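D-3-phosphoglycerate dehydrogenase (Sulfolobus tokodaii, PDB 2EKL) probably catalyses the NAD-dependent oxidation of D-3-phosphoglycerate, the step that opens the phosphorylated route to serine. Local coordinates at the interface of chains A and B. Sequence-based numbering; all coordinates share one arbitrary frame. Chains: chain A/B, D-3-phosphoglycerate dehydrogenase.

The interface of chains A and B. Residues chain A 103-104, 107, 291, 294; chain B 139, 141.
A:Arg294 and B:Glu139 meet tip to tip across the two-fold interface of this D-isomer specific 2-hydroxyacid dehydrogenase, which is probably the dimer interface common in the family. The guanidinium grips the carboxylate end-on in a salt bridge, one nitrogen to each oxygen, with the two planes 28° apart. Its NH2 arm is the straighter: NH2 lies 2.7 Å from OE1 of B:Glu139, and the angle at the hydrogen is 177°. OE1 offers its syn lone pair to this nitrogen and itself lies in the guanidinium plane. The NH1 arm is tilted out of both planes, at 2.9 Å from OE2 of B:Glu139. OE1 takes a second donor on its anti side, the hydroxyl OG of A:Ser104 at 2.7 Å, so two bonds from two different helices, 102-118 and 289-309, converge on one oxygen. B:Glu139 gets there from a loop through an extended side chain, CG anti to the backbone N (chi1 -177°). An alanine here would probably leave the A:Arg294 guanidinium without its charged mate and A:Ser104 OG without this acceptor, freeing both groups to turn.

Water 1 joins OE2 of B:Glu139 to OD2 of A:Asp103, at 2.7 Å from each of these oxygens, and it also sits over one guanidinium face, toward the rim. It thereby links two acidic groups that do not touch directly, and the nearby arginine would be expected to ease their repulsion. The CB of B:Ala141 packs beside the A:Asp103 carboxylate, 3.6 Å from its CG.

One helical turn beyond A:Asp103, A:Glu107 crosses B:Glu139 at about a right angle, the carboxylate planes nearly perpendicular. Its OE2 accepts the backbone N-H of B:Ala141 at 2.9 Å on the syn side, though well out of plane, which probably helps to hold the loop that presents B:Glu139. Behind the arginine, CA of A:Ala291 lies over the guanidinium face opposite the water, offset toward the rim, and backs that group from within its own helix.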
loop_
_atom_site.group_PDB
_atom_site.type_symbol
_atom_site.label_atom_id
_atom_site.label_comp_id
_atom_site.label_asym_id
_atom_site.label_seq_id
_atom_site.Cartn_x
_atom_site.Cartn_y
_atom_site.Cartn_z
ATOM N N ASP A 103 10.303 9.081 5.468
ATOM C CA ASP A 103 9.006 8.445 5.714
ATOM C C ASP A 103 8.090 8.391 4.498
ATOM O O ASP A 103 7.326 7.438 4.334
ATOM C CB ASP A 103 8.275 9.114 6.888
ATOM C CG ASP A 103 8.947 8.842 8.230
ATOM O OD1 ASP A 103 9.574 7.769 8.391
ATOM O OD2 ASP A 103 8.833 9.698 9.135
ATOM N N SER A 104 8.152 9.405 3.645
ATOM C CA SER A 104 7.314 9.397 2.451
ATOM C C SER A 104 7.780 8.305 1.486
ATOM O O SER A 104 6.962 7.640 0.850
ATOM C CB SER A 104 7.342 10.767 1.774
ATOM O OG SER A 104 6.579 11.694 2.534
ATOM N N GLU A 107 6.764 4.851 2.975
ATOM C CA GLU A 107 5.352 4.582 2.782
ATOM C C GLU A 107 5.037 4.178 1.347
ATOM O O GLU A 107 4.271 3.240 1.120
ATOM C CB GLU A 107 4.535 5.805 3.218
ATOM C CG GLU A 107 4.495 5.952 4.743
ATOM C CD GLU A 107 4.276 7.380 5.212
ATOM O OE1 GLU A 107 3.687 8.184 4.461
ATOM O OE2 GLU A 107 4.684 7.691 6.352
ATOM N N ALA A 291 6.857 16.138 3.251
ATOM C CA ALA A 291 8.246 15.958 2.838
ATOM C C ALA A 291 8.782 17.183 2.108
ATOM O O ALA A 291 9.910 17.618 2.350
ATOM C CB ALA A 291 8.380 14.722 1.948
ATOM N N ARG A 294 9.564 19.873 4.505
ATOM C CA ARG A 294 10.800 19.600 5.229
ATOM C C ARG A 294 12.013 19.898 4.352
ATOM O O ARG A 294 13.035 20.380 4.847
ATOM C CB ARG A 294 10.848 18.147 5.715
ATOM C CG ARG A 294 9.912 17.859 6.883
ATOM C CD ARG A 294 10.366 16.620 7.631
ATOM N NE ARG A 294 10.325 15.447 6.771
ATOM C CZ ARG A 294 9.225 14.749 6.512
ATOM N NH1 ARG A 294 8.065 15.103 7.059
ATOM N NH2 ARG A 294 9.286 13.707 5.693
ATOM N N GLU B 139 1.828 12.526 3.647
ATOM C CA GLU B 139 2.671 11.606 4.410
ATOM C C GLU B 139 1.840 11.072 5.587
ATOM O O GLU B 139 0.945 11.761 6.091
ATOM C CB GLU B 139 3.917 12.343 4.910
ATOM C CG GLU B 139 4.913 11.478 5.659
ATOM C CD GLU B 139 6.195 12.226 5.961
ATOM O OE1 GLU B 139 7.096 12.233 5.093
ATOM O OE2 GLU B 139 6.295 12.822 7.062
ATOM N N ALA B 141 3.330 9.108 8.508
ATOM C CA ALA B 141 4.068 9.058 9.763
ATOM C C ALA B 141 3.728 10.255 10.641
ATOM O O ALA B 141 3.582 11.373 10.148
ATOM C CB ALA B 141 5.569 9.025 9.480
HETATM O O HOH W 1 8.293 12.267 8.755
#